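Local coordinates for methyltransferase (Streptococcus mutans, PDB 2B78), which probably transfers methyl groups from S-adenosyl-L-methionine to RNA, and binds the product S-adenosyl-L-homocysteine, at residues T48-K53 against W123-V128; G17-S22 against A367-D372; W60-K65 against D105-V110; K76-S81 against R98-D103. All blocks are in the same frame, centred on the assembly; numbering follows the deposited sequence.

Contact 1 of 4, residues T48-K53 against W123-V128; sequences TAYLSK and WYNSFV
An N-capped helix start meets a β-strand here: N125, the N-cap of helix 126-130, faces Y50 and S52 of strand 45-54 in the PUA-like domain. Amide and phenol come tip to tip, N125 ND2 donating to Y50 OH over 2.9 Å with the oxygen close to the amide plane. Each end has a further partner, Q54 OE1 for ND2 and G108 O for the phenol. The other branch of the amide makes the capping bond, nearly straight at 171°, in which N125 OD1 accepts from V128 N at 2.9 Å. One residue earlier, F127 N donates to S52 OG at 3.3 Å; that hydroxyl, anti to the backbone N (chi1 -171°), also bonds N33. The F127 ring lies in an offset stack on Y50, the planes 28° apart, and its CD2 sits over the rim of one tyrosine face, 3.4 Å from Y50 CD1. V128 CG1 approaches the phenol obliquely, 3.3 Å from Y50 OH. A water donates to K53 O (2.8 Å) and accepts from S126 N, so the strand supplies partners, direct or through water, to two N-H groups of the helix's first turn. This is an asparagine N-cap docked on a sheet of the PUA-like fold.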
loop_
_atom_site.group_PDB
_atom_site.type_symbol
_atom_site.label_atom_id
_atom_site.label_comp_id
_atom_site.label_asym_id
_atom_site.label_seq_id
_atom_site.Cartn_x
_atom_site.Cartn_y
_atom_site.Cartn_z
ATOM N N THR A 48 6.371 -18.938 19.314
ATOM C CA THR A 48 6.267 -17.732 20.127
ATOM C C THR A 48 5.461 -16.727 19.323
ATOM O O THR A 48 5.651 -16.614 18.116
ATOM C CB THR A 48 7.675 -17.155 20.419
ATOM O OG1 THR A 48 8.443 -18.125 21.144
ATOM C CG2 THR A 48 7.580 -15.868 21.242
ATOM N N ALA A 49 4.557 -16.005 19.977
ATOM C CA ALA A 49 3.737 -15.023 19.278
ATOM C C ALA A 49 3.370 -13.865 20.190
ATOM O O ALA A 49 3.634 -13.905 21.390
ATOM C CB ALA A 49 2.465 -15.694 18.759
ATOM N N TYR A 50 2.771 -12.824 19.619
ATOM C CA TYR A 50 2.331 -11.701 20.430
ATOM C C TYR A 50 0.897 -11.367 20.052
ATOM O O TYR A 50 0.489 -11.520 18.898
ATOM C CB TYR A 50 3.264 -10.480 20.277
ATOM C CG TYR A 50 3.083 -9.598 19.051
ATOM C CD1 TYR A 50 1.973 -8.764 18.914
ATOM C CD2 TYR A 50 4.059 -9.557 18.053
ATOM C CE1 TYR A 50 1.839 -7.907 17.813
ATOM C CE2 TYR A 50 3.938 -8.699 16.947
ATOM C CZ TYR A 50 2.829 -7.879 16.836
ATOM O OH TYR A 50 2.708 -7.021 15.766
ATOM N N LEU A 51 0.124 -10.941 21.045
ATOM C CA LEU A 51 -1.265 -10.591 20.826
ATOM C C LEU A 51 -1.463 -9.086 20.852
ATOM O O LEU A 51 -0.881 -8.389 21.674
ATOM C CB LEU A 51 -2.155 -11.225 21.900
ATOM C CG LEU A 51 -2.143 -12.748 22.037
ATOM C CD1 LEU A 51 -3.097 -13.160 23.150
ATOM C CD2 LEU A 51 -2.553 -13.386 20.717
ATOM N N SER A 52 -2.289 -8.602 19.935
ATOM C CA SER A 52 -2.628 -7.193 19.849
ATOM C C SER A 52 -3.627 -7.083 18.718
ATOM O O SER A 52 -3.463 -7.709 17.671
ATOM C CB SER A 52 -1.392 -6.338 19.559
ATOM O OG SER A 52 -1.702 -4.956 19.689
ATOM N N LYS A 53 -4.675 -6.300 18.929
ATOM C CA LYS A 53 -5.693 -6.148 17.908
ATOM C C LYS A 53 -5.197 -5.345 16.718
ATOM O O LYS A 53 -4.626 -4.260 16.872
ATOM C CB LYS A 53 -6.943 -5.503 18.513
ATOM C CG LYS A 53 -7.870 -6.522 19.174
ATOM C CD LYS A 53 -8.995 -5.864 19.966
ATOM C CE LYS A 53 -8.547 -5.502 21.380
ATOM N NZ LYS A 53 -9.674 -4.961 22.201
ATOM N N TRP A 123 3.410 2.009 12.923
ATOM C CA TRP A 123 2.992 1.061 13.954
ATOM C C TRP A 123 1.512 0.706 13.761
ATOM O O TRP A 123 0.639 1.572 13.878
ATOM C CB TRP A 123 3.204 1.680 15.339
ATOM C CG TRP A 123 4.548 2.333 15.515
ATOM C CD1 TRP A 123 4.794 3.668 15.661
ATOM C CD2 TRP A 123 5.831 1.687 15.519
ATOM N NE1 TRP A 123 6.147 3.895 15.753
ATOM C CE2 TRP A 123 6.807 2.698 15.673
ATOM C CE3 TRP A 123 6.248 0.353 15.413
ATOM C CZ2 TRP A 123 8.178 2.417 15.713
ATOM C CZ3 TRP A 123 7.611 0.075 15.453
ATOM C CH2 TRP A 123 8.559 1.103 15.606
ATOM N N TYR A 124 1.234 -0.571 13.498
ATOM C CA TYR A 124 -0.133 -1.028 13.255
ATOM C C TYR A 124 -0.912 -1.535 14.465
ATOM O O TYR A 124 -2.100 -1.843 14.351
ATOM C CB TYR A 124 -0.136 -2.105 12.161
ATOM C CG TYR A 124 0.240 -1.576 10.800
ATOM C CD1 TYR A 124 1.519 -1.084 10.555
ATOM C CD2 TYR A 124 -0.687 -1.556 9.756
ATOM C CE1 TYR A 124 1.872 -0.583 9.305
ATOM C CE2 TYR A 124 -0.341 -1.054 8.494
ATOM C CZ TYR A 124 0.941 -0.572 8.282
ATOM O OH TYR A 124 1.301 -0.079 7.050
ATOM N N ASN A 125 -0.259 -1.636 15.619
ATOM C CA ASN A 125 -0.955 -2.086 16.815
ATOM C C ASN A 125 -0.289 -1.543 18.079
ATOM O O ASN A 125 0.879 -1.149 18.057
ATOM C CB ASN A 125 -1.053 -3.622 16.841
ATOM C CG ASN A 125 0.296 -4.306 16.916
ATOM O OD1 ASN A 125 0.989 -4.231 17.932
ATOM N ND2 ASN A 125 0.674 -4.998 15.837
ATOM N N SER A 126 -1.034 -1.509 19.179
ATOM C CA SER A 126 -0.499 -0.969 20.425
ATOM C C SER A 126 0.689 -1.733 20.996
ATOM O O SER A 126 1.551 -1.143 21.660
ATOM C CB SER A 126 -1.600 -0.880 21.482
ATOM O OG SER A 126 -2.192 -2.141 21.721
ATOM N N PHE A 127 0.749 -3.040 20.763
ATOM C CA PHE A 127 1.869 -3.802 21.298
ATOM C C PHE A 127 3.221 -3.378 20.733
ATOM O O PHE A 127 4.151 -3.081 21.495
ATOM C CB PHE A 127 1.693 -5.294 21.069
ATOM C CG PHE A 127 2.804 -6.114 21.659
ATOM C CD1 PHE A 127 2.918 -6.260 23.039
ATOM C CD2 PHE A 127 3.767 -6.693 20.842
ATOM C CE1 PHE A 127 3.978 -6.970 23.601
ATOM C CE2 PHE A 127 4.831 -7.405 21.388
ATOM C CZ PHE A 127 4.936 -7.542 22.773
ATOM N N VAL A 128 3.360 -3.365 19.411
ATOM C CA VAL A 128 4.641 -2.965 18.839
ATOM C C VAL A 128 4.944 -1.529 19.227
ATOM O O VAL A 128 6.102 -1.155 19.415
ATOM C CB VAL A 128 4.670 -3.088 17.304
ATOM C CG1 VAL A 128 4.552 -4.547 16.898
ATOM C CG2 VAL A 128 3.556 -2.264 16.693
HETATM O O HOH W 1 -3.923 -2.432 18.854
#

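Contact 2 of 4, residues G17-S22 against A367-D372; sequences GVQLLS and AVNVQD
G17 and N369 join a helix end to a turn: G17 ends helix 8-16 in a Schellman motif, and N369 begins a type I turn that runs to D372, in the loop between strands 355-360 and 379-384. The contact therefore ties the PUA-like domain to the methyltransferase part of the chain.

Direct hydrogen bonding across it rests on N369 ND2, which donates to G17 O at 3.1 Å. The bond is almost straight (172°), and it lies in both the carbonyl plane and the amide plane. CG of N369 is anti to its backbone N (chi1 176°), on the side of G17. The oxygen of the same amide stays within its own turn: OD1 accepts from Q371 N at 3.1 Å, an Asx turn in which the donor stands above the carbonyl plane. The amide is thus held from both branches.

Van der Waals contacts accompany this bond. Because G17 has no side chain, Q371 CG can lie 4.1 Å from G17 CA, where a CB would clash; Q371 CB is 3.6 Å from G17 O. V18 spreads its two methyls over the turn, CG2 at 3.6 Å from Q371 O and CG1 at 3.7 Å from D372 OD2, and the V18 and D372 side chains cross at about a right angle. The other carboxylate oxygen, D372 OD1, bonds S374 OG.

One water joins the polar groups, accepting from N369 ND2 and from L20 N while donating to D372 OD2 at 2.8 Å.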
loop_
_atom_site.group_PDB
_atom_site.type_symbol
_atom_site.label_atom_id
_atom_site.label_comp_id
_atom_site.label_asym_id
_atom_site.label_seq_id
_atom_site.Cartn_x
_atom_site.Cartn_y
_atom_site.Cartn_z
ATOM N N GLY A 17 3.016 -21.943 7.869
ATOM C CA GLY A 17 3.798 -20.727 7.733
ATOM C C GLY A 17 2.995 -19.439 7.755
ATOM O O GLY A 17 3.515 -18.372 7.423
ATOM N N VAL A 18 1.727 -19.515 8.140
ATOM C CA VAL A 18 0.905 -18.311 8.200
ATOM C C VAL A 18 1.257 -17.637 9.522
ATOM O O VAL A 18 1.160 -18.254 10.585
ATOM C CB VAL A 18 -0.600 -18.655 8.151
ATOM C CG1 VAL A 18 -1.435 -17.396 8.270
ATOM C CG2 VAL A 18 -0.918 -19.359 6.836
ATOM N N GLN A 19 1.686 -16.382 9.454
ATOM C CA GLN A 19 2.085 -15.654 10.648
ATOM C C GLN A 19 0.952 -14.883 11.287
ATOM O O GLN A 19 0.956 -14.651 12.497
ATOM C CB GLN A 19 3.223 -14.693 10.316
ATOM C CG GLN A 19 4.564 -15.370 10.072
ATOM C CD GLN A 19 5.592 -14.410 9.506
ATOM O OE1 GLN A 19 5.697 -13.263 9.951
ATOM N NE2 GLN A 19 6.364 -14.873 8.529
ATOM N N LEU A 20 -0.007 -14.472 10.466
ATOM C CA LEU A 20 -1.157 -13.714 10.947
ATOM C C LEU A 20 -2.117 -14.586 11.764
ATOM O O LEU A 20 -2.517 -15.662 11.321
ATOM C CB LEU A 20 -1.909 -13.114 9.762
ATOM C CG LEU A 20 -3.275 -12.509 10.070
ATOM C CD1 LEU A 20 -3.113 -11.360 11.049
ATOM C CD2 LEU A 20 -3.920 -12.036 8.775
ATOM N N LEU A 21 -2.479 -14.111 12.953
ATOM C CA LEU A 21 -3.406 -14.833 13.821
ATOM C C LEU A 21 -4.780 -14.223 13.570
ATOM O O LEU A 21 -5.068 -13.111 14.017
ATOM C CB LEU A 21 -3.005 -14.652 15.290
ATOM C CG LEU A 21 -1.563 -15.042 15.622
ATOM C CD1 LEU A 21 -1.277 -14.742 17.077
ATOM C CD2 LEU A 21 -1.340 -16.515 15.327
ATOM N N SER A 22 -5.626 -14.946 12.842
ATOM C CA SER A 22 -6.957 -14.437 12.522
ATOM C C SER A 22 -7.940 -14.528 13.675
ATOM O O SER A 22 -8.001 -15.531 14.380
ATOM C CB SER A 22 -7.532 -15.165 11.300
ATOM O OG SER A 22 -6.893 -14.732 10.112
ATOM N N ALA A 367 7.336 -6.785 0.590
ATOM C CA ALA A 367 7.426 -8.233 0.746
ATOM C C ALA A 367 6.159 -8.906 1.230
ATOM O O ALA A 367 5.526 -8.482 2.201
ATOM C CB ALA A 367 8.596 -8.597 1.676
ATOM N N VAL A 368 5.784 -9.972 0.540
ATOM C CA VAL A 368 4.600 -10.711 0.928
ATOM C C VAL A 368 5.035 -12.017 1.578
ATOM O O VAL A 368 6.133 -12.513 1.328
ATOM C CB VAL A 368 3.725 -11.042 -0.295
ATOM C CG1 VAL A 368 3.189 -9.760 -0.921
ATOM C CG2 VAL A 368 4.540 -11.827 -1.311
ATOM N N ASN A 369 4.181 -12.555 2.436
ATOM C CA ASN A 369 4.463 -13.833 3.062
ATOM C C ASN A 369 3.957 -14.814 2.000
ATOM O O ASN A 369 2.759 -14.857 1.718
ATOM C CB ASN A 369 3.667 -13.967 4.365
ATOM C CG ASN A 369 3.848 -15.315 5.019
ATOM O OD1 ASN A 369 4.536 -16.191 4.487
ATOM N ND2 ASN A 369 3.225 -15.497 6.180
ATOM N N VAL A 370 4.869 -15.578 1.397
ATOM C CA VAL A 370 4.492 -16.517 0.339
ATOM C C VAL A 370 3.531 -17.605 0.796
ATOM O O VAL A 370 2.808 -18.189 -0.021
ATOM C CB VAL A 370 5.739 -17.183 -0.304
ATOM C CG1 VAL A 370 6.414 -16.204 -1.269
ATOM C CG2 VAL A 370 6.717 -17.604 0.777
ATOM N N GLN A 371 3.529 -17.877 2.097
ATOM C CA GLN A 371 2.644 -18.881 2.674
ATOM C C GLN A 371 1.285 -18.270 2.983
ATOM O O GLN A 371 0.381 -18.956 3.452
ATOM C CB GLN A 371 3.251 -19.452 3.961
ATOM C CG GLN A 371 4.421 -20.396 3.742
ATOM C CD GLN A 371 5.593 -19.738 3.042
ATOM O OE1 GLN A 371 6.229 -18.830 3.585
ATOM N NE2 GLN A 371 5.886 -20.191 1.827
ATOM N N ASP A 372 1.138 -16.977 2.720
ATOM C CA ASP A 372 -0.125 -16.293 2.984
ATOM C C ASP A 372 -0.390 -15.254 1.904
ATOM O O ASP A 372 -0.089 -14.073 2.073
ATOM C CB ASP A 372 -0.073 -15.625 4.359
ATOM C CG ASP A 372 -1.409 -15.062 4.778
ATOM O OD1 ASP A 372 -2.363 -15.157 3.976
ATOM O OD2 ASP A 372 -1.506 -14.526 5.904
HETATM O O HOH W 2 0.709 -14.442 7.593
#

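Contact 3 of 4, residues W60-K65 against D105-V110; sequences WLISPK and DSFGGV
A type II β-turn from F107 to V110 rests its first glycine, G108, on the indole of W60 in strand 57-63. G108 CA sits over the centre of the ring system, 3.6 Å from the centroid of the five-membered ring and 15° off its normal, a CH-pi contact. CA also lies 3.5 Å from W60 CD2. Over the same face but nearer the rim comes the next peptide, with G109 N 3.6 Å from W60 NE1; the amide of G109 is bonded to Q102 OE1 and the indole N-H to Q54 OE1. CG of W60 is anti to its carbonyl carbon (chi1 -63°), on the side where G108 CA meets the ring. Having no side chain, G108 can bring its backbone this close, and G109 takes the positive phi of the third turn position.

Farther along the strand, I62 and F107 lie side by side and point the same way, touching loosely at 4.2 Å between I62 CG1 and F107 CE1. F74 of helix 71-83 meets the F107 ring edge-to-face.

No direct hydrogen bond joins the two segments; two waters do so instead. One donates to L61 O at 2.8 Å and accepts from G108 N, and the other donates to both I62 O and S106 O, where the strand is bulged, I62 and S63 both facing T48. The result is a glycine-containing type II turn, leading into strand 110-115, packed over one face of a tryptophan of the PUA-like sheet.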
loop_
_atom_site.group_PDB
_atom_site.type_symbol
_atom_site.label_atom_id
_atom_site.label_comp_id
_atom_site.label_asym_id
_atom_site.label_seq_id
_atom_site.Cartn_x
_atom_site.Cartn_y
_atom_site.Cartn_z
ATOM N N TRP A 60 0.292 -11.951 15.907
ATOM C CA TRP A 60 1.210 -12.486 14.903
ATOM C C TRP A 60 2.162 -13.512 15.485
ATOM O O TRP A 60 2.628 -13.369 16.617
ATOM C CB TRP A 60 2.083 -11.375 14.313
ATOM C CG TRP A 60 1.359 -10.318 13.592
ATOM C CD1 TRP A 60 0.868 -9.144 14.109
ATOM C CD2 TRP A 60 1.043 -10.307 12.199
ATOM N NE1 TRP A 60 0.269 -8.409 13.117
ATOM C CE2 TRP A 60 0.362 -9.098 11.935
ATOM C CE3 TRP A 60 1.267 -11.201 11.147
ATOM C CZ2 TRP A 60 -0.094 -8.762 10.654
ATOM C CZ3 TRP A 60 0.812 -10.868 9.879
ATOM C CH2 TRP A 60 0.140 -9.658 9.645
ATOM N N LEU A 61 2.473 -14.532 14.697
ATOM C CA LEU A 61 3.434 -15.535 15.121
ATOM C C LEU A 61 4.786 -14.856 14.946
ATOM O O LEU A 61 5.042 -14.245 13.908
ATOM C CB LEU A 61 3.373 -16.765 14.214
ATOM C CG LEU A 61 4.526 -17.762 14.380
ATOM C CD1 LEU A 61 4.412 -18.481 15.721
ATOM C CD2 LEU A 61 4.502 -18.760 13.233
ATOM N N ILE A 62 5.645 -14.952 15.954
ATOM C CA ILE A 62 6.971 -14.349 15.880
ATOM C C ILE A 62 7.976 -15.372 15.371
ATOM O O ILE A 62 8.794 -15.086 14.498
ATOM C CB ILE A 62 7.441 -13.858 17.264
ATOM C CG1 ILE A 62 6.549 -12.706 17.736
ATOM C CG2 ILE A 62 8.899 -13.431 17.194
ATOM C CD1 ILE A 62 6.900 -12.186 19.115
ATOM N N SER A 63 7.910 -16.573 15.928
ATOM C CA SER A 63 8.820 -17.640 15.538
ATOM C C SER A 63 8.270 -18.983 15.998
ATOM O O SER A 63 7.468 -19.044 16.922
ATOM C CB SER A 63 10.192 -17.405 16.170
ATOM O OG SER A 63 11.025 -18.539 15.995
ATOM N N PRO A 64 8.671 -20.075 15.334
ATOM C CA PRO A 64 8.189 -21.400 15.729
ATOM C C PRO A 64 9.013 -21.946 16.895
ATOM O O PRO A 64 8.778 -23.058 17.377
ATOM C CB PRO A 64 8.361 -22.219 14.452
ATOM C CG PRO A 64 9.576 -21.606 13.841
ATOM C CD PRO A 64 9.320 -20.128 14.012
ATOM N N LYS A 65 9.975 -21.144 17.345
ATOM C CA LYS A 65 10.837 -21.524 18.454
ATOM C C LYS A 65 10.604 -20.624 19.655
ATOM O O LYS A 65 9.881 -19.627 19.574
ATOM C CB LYS A 65 12.314 -21.425 18.047
ATOM C CG LYS A 65 12.712 -22.334 16.900
ATOM C CD LYS A 65 14.215 -22.325 16.687
ATOM C CE LYS A 65 14.612 -23.273 15.564
ATOM N NZ LYS A 65 16.076 -23.234 15.302
ATOM N N ASP A 105 8.467 -9.738 6.105
ATOM C CA ASP A 105 9.829 -9.741 6.630
ATOM C C ASP A 105 9.886 -10.361 8.016
ATOM O O ASP A 105 10.773 -10.059 8.828
ATOM C CB ASP A 105 10.399 -8.330 6.643
ATOM C CG ASP A 105 10.651 -7.809 5.249
ATOM O OD1 ASP A 105 11.601 -8.304 4.594
ATOM O OD2 ASP A 105 9.884 -6.922 4.806
ATOM N N SER A 106 8.914 -11.232 8.268
ATOM C CA SER A 106 8.795 -11.992 9.512
ATOM C C SER A 106 8.469 -11.292 10.818
ATOM O O SER A 106 8.813 -11.782 11.890
ATOM C CB SER A 106 10.031 -12.881 9.703
ATOM O OG SER A 106 10.015 -13.942 8.752
ATOM N N PHE A 107 7.818 -10.143 10.748
ATOM C CA PHE A 107 7.398 -9.489 11.974
ATOM C C PHE A 107 6.218 -8.595 11.671
ATOM O O PHE A 107 6.383 -7.423 11.339
ATOM C CB PHE A 107 8.516 -8.667 12.614
ATOM C CG PHE A 107 8.260 -8.366 14.065
ATOM C CD1 PHE A 107 8.437 -9.355 15.030
ATOM C CD2 PHE A 107 7.763 -7.126 14.459
ATOM C CE1 PHE A 107 8.120 -9.115 16.367
ATOM C CE2 PHE A 107 7.441 -6.876 15.792
ATOM C CZ PHE A 107 7.619 -7.872 16.746
ATOM N N GLY A 108 5.018 -9.154 11.776
ATOM C CA GLY A 108 3.825 -8.373 11.501
ATOM C C GLY A 108 3.635 -7.221 12.467
ATOM O O GLY A 108 4.162 -7.245 13.579
ATOM N N GLY A 109 2.896 -6.200 12.036
ATOM C CA GLY A 109 2.640 -5.053 12.892
ATOM C C GLY A 109 3.528 -3.846 12.633
ATOM O O GLY A 109 3.245 -2.741 13.104
ATOM N N VAL A 110 4.594 -4.050 11.866
ATOM C CA VAL A 110 5.533 -2.970 11.582
ATOM C C VAL A 110 5.949 -2.857 10.125
ATOM O O VAL A 110 6.244 -3.865 9.479
ATOM C CB VAL A 110 6.833 -3.155 12.404
ATOM C CG1 VAL A 110 7.814 -2.030 12.089
ATOM C CG2 VAL A 110 6.517 -3.204 13.894
HETATM O O HOH W 3 4.765 -11.964 12.237
HETATM O O HOH W 4 10.693 -13.541 13.036
#

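Contact 4 of 4, residues K76-S81 against R98-D103; sequences KLFQWS and RLFNQD
S81 of helix 71-83 and F100 of strand 96-101 mark the closest backbone approach, their CA atoms 6.4 Å apart. The strand is an outer one of its sheet, and it carries a classic β-bulge in which L99 and F100 both face I112. From the bulge F100 projects toward the helix, its CG anti to the backbone N (chi1 -158°). F78 meets it edge-to-face, with ring planes at 77° and centroids 5.2 Å apart; the two side chains cross at about a right angle. F78 CE1 lies over one face of F100 toward its rim, 3.7 Å from F100 CD1. The S81 hydroxyl approaches the F100 ring differently, at the edge and in its plane, with OG 3.5 Å from F100 CD1. L77 O is at that ring's edge too. S81 OG donates back to F78 O at 2.9 Å, a bond within the helix, and accepts from a water (2.7 Å) that also donates to L99 O. Outside the pair, F139 of helix 132-142 packs edge-to-face with F78. The chemistry implies an aromatic junction between helix and strand, in which the buried serine hydroxyl has both its proton and an acceptor role satisfied, and the water carries the one polar link across.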
loop_
_atom_site.group_PDB
_atom_site.type_symbol
_atom_site.label_atom_id
_atom_site.label_comp_id
_atom_site.label_asym_id
_atom_site.label_seq_id
_atom_site.Cartn_x
_atom_site.Cartn_y
_atom_site.Cartn_z
ATOM N N LYS A 76 18.685 -8.798 14.205
ATOM C CA LYS A 76 18.725 -9.947 13.303
ATOM C C LYS A 76 17.664 -9.794 12.216
ATOM O O LYS A 76 17.937 -10.008 11.037
ATOM C CB LYS A 76 18.455 -11.245 14.070
ATOM C CG LYS A 76 19.446 -11.554 15.195
ATOM C CD LYS A 76 20.815 -11.930 14.651
ATOM C CE LYS A 76 21.728 -12.427 15.766
ATOM N NZ LYS A 76 23.086 -12.768 15.256
ATOM N N LEU A 77 16.448 -9.438 12.617
ATOM C CA LEU A 77 15.363 -9.265 11.654
ATOM C C LEU A 77 15.681 -8.199 10.613
ATOM O O LEU A 77 15.441 -8.398 9.421
ATOM C CB LEU A 77 14.056 -8.900 12.364
ATOM C CG LEU A 77 13.296 -10.043 13.041
ATOM C CD1 LEU A 77 12.027 -9.507 13.670
ATOM C CD2 LEU A 77 12.963 -11.128 12.002
ATOM N N PHE A 78 16.210 -7.062 11.054
ATOM C CA PHE A 78 16.524 -5.994 10.112
ATOM C C PHE A 78 17.733 -6.311 9.238
ATOM O O PHE A 78 17.811 -5.850 8.103
ATOM C CB PHE A 78 16.713 -4.663 10.851
ATOM C CG PHE A 78 15.458 -4.158 11.521
ATOM C CD1 PHE A 78 14.231 -4.214 10.859
ATOM C CD2 PHE A 78 15.499 -3.626 12.808
ATOM C CE1 PHE A 78 13.064 -3.753 11.469
ATOM C CE2 PHE A 78 14.338 -3.160 13.432
ATOM C CZ PHE A 78 13.121 -3.223 12.762
ATOM N N GLN A 79 18.676 -7.096 9.753
ATOM C CA GLN A 79 19.847 -7.463 8.955
ATOM C C GLN A 79 19.384 -8.311 7.778
ATOM O O GLN A 79 19.898 -8.182 6.667
ATOM C CB GLN A 79 20.859 -8.261 9.791
ATOM C CG GLN A 79 21.721 -7.438 10.744
ATOM C CD GLN A 79 22.591 -8.315 11.656
ATOM O OE1 GLN A 79 23.601 -7.860 12.198
ATOM N NE2 GLN A 79 22.188 -9.569 11.835
ATOM N N TRP A 80 18.398 -9.171 8.016
ATOM C CA TRP A 80 17.879 -10.032 6.958
ATOM C C TRP A 80 17.076 -9.224 5.934
ATOM O O TRP A 80 17.211 -9.420 4.727
ATOM C CB TRP A 80 16.976 -11.133 7.540
ATOM C CG TRP A 80 17.685 -12.293 8.177
ATOM C CD1 TRP A 80 17.802 -12.550 9.516
ATOM C CD2 TRP A 80 18.345 -13.376 7.501
ATOM N NE1 TRP A 80 18.494 -13.726 9.714
ATOM C CE2 TRP A 80 18.842 -14.251 8.498
ATOM C CE3 TRP A 80 18.570 -13.690 6.153
ATOM C CZ2 TRP A 80 19.542 -15.424 8.186
ATOM C CZ3 TRP A 80 19.271 -14.860 5.841
ATOM C CH2 TRP A 80 19.749 -15.710 6.857
ATOM N N SER A 81 16.230 -8.321 6.415
ATOM C CA SER A 81 15.417 -7.515 5.513
ATOM C C SER A 81 16.306 -6.620 4.655
ATOM O O SER A 81 16.016 -6.373 3.482
ATOM C CB SER A 81 14.408 -6.677 6.309
ATOM O OG SER A 81 15.057 -5.777 7.193
ATOM N N ARG A 98 10.074 0.507 0.178
ATOM C CA ARG A 98 9.842 -0.085 1.494
ATOM C C ARG A 98 10.990 -0.957 2.010
ATOM O O ARG A 98 11.469 -1.845 1.306
ATOM C CB ARG A 98 8.539 -0.886 1.490
ATOM C CG ARG A 98 8.270 -1.635 2.796
ATOM C CD ARG A 98 6.783 -1.797 3.056
ATOM N NE ARG A 98 6.148 -0.510 3.319
ATOM C CZ ARG A 98 4.880 -0.358 3.687
ATOM N NH1 ARG A 98 4.096 -1.415 3.843
ATOM N NH2 ARG A 98 4.400 0.859 3.898
ATOM N N LEU A 99 11.404 -0.706 3.252
ATOM C CA LEU A 99 12.496 -1.455 3.885
ATOM C C LEU A 99 12.031 -2.676 4.679
ATOM O O LEU A 99 12.762 -3.668 4.797
ATOM C CB LEU A 99 13.289 -0.528 4.819
ATOM C CG LEU A 99 13.976 0.698 4.207
ATOM C CD1 LEU A 99 14.698 1.482 5.310
ATOM C CD2 LEU A 99 14.977 0.266 3.134
ATOM N N PHE A 100 10.816 -2.614 5.219
ATOM C CA PHE A 100 10.284 -3.707 6.035
ATOM C C PHE A 100 8.773 -3.742 5.870
ATOM O O PHE A 100 8.111 -2.713 5.994
ATOM C CB PHE A 100 10.641 -3.462 7.506
ATOM C CG PHE A 100 10.625 -4.705 8.355
ATOM C CD1 PHE A 100 11.757 -5.505 8.461
ATOM C CD2 PHE A 100 9.472 -5.080 9.042
ATOM C CE1 PHE A 100 11.744 -6.662 9.241
ATOM C CE2 PHE A 100 9.449 -6.233 9.818
ATOM C CZ PHE A 100 10.588 -7.026 9.917
ATOM N N ASN A 101 8.221 -4.920 5.595
ATOM C CA ASN A 101 6.779 -5.026 5.390
ATOM C C ASN A 101 6.098 -6.126 6.181
ATOM O O ASN A 101 5.799 -7.196 5.651
ATOM C CB ASN A 101 6.481 -5.214 3.900
ATOM C CG ASN A 101 5.004 -5.052 3.572
ATOM O OD1 ASN A 101 4.340 -4.111 4.037
ATOM N ND2 ASN A 101 4.485 -5.960 2.751
ATOM N N GLN A 102 5.857 -5.853 7.457
ATOM C CA GLN A 102 5.176 -6.788 8.345
ATOM C C GLN A 102 5.591 -8.266 8.238
ATOM O O GLN A 102 6.767 -8.589 8.391
ATOM C CB GLN A 102 3.671 -6.632 8.151
ATOM C CG GLN A 102 3.199 -5.198 8.371
ATOM C CD GLN A 102 1.739 -5.123 8.773
ATOM O OE1 GLN A 102 1.344 -5.665 9.795
ATOM N NE2 GLN A 102 0.933 -4.449 7.968
ATOM N N ASP A 103 4.636 -9.164 7.982
ATOM C CA ASP A 103 4.978 -10.581 7.904
ATOM C C ASP A 103 5.822 -10.958 6.694
ATOM O O ASP A 103 6.401 -12.048 6.649
ATOM C CB ASP A 103 3.706 -11.460 8.004
ATOM C CG ASP A 103 2.648 -11.120 6.970
ATOM O OD1 ASP A 103 2.622 -9.972 6.469
ATOM O OD2 ASP A 103 1.814 -12.014 6.680
HETATM O O HOH W 5 15.290 -3.449 5.800
#

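Contacts 1, 3 and 4 are buried, whereas contact 2 is partly exposed. Contacts 1, 2 and 3 all reach the PUA-like sheet, through strands 45-54, 20-22 and 57-63, and T48 of contact 1 pairs with the bulge in contact 3. Contact 4 lies on the sheet that contains strand 96-101 and on helix 71-83, linked to contact 3 by the bond from G109 N to Q102 OE1 and to contact 2 by that from N101 ND2 to A367 O. Chemistry follows place: direct hydrogen bonds, one helix cap and an aromatic stack in contact 1, amide and water bonding in contact 2, CH-pi packing with bridging waters in contact 3, and edge-to-face rings in contact 4.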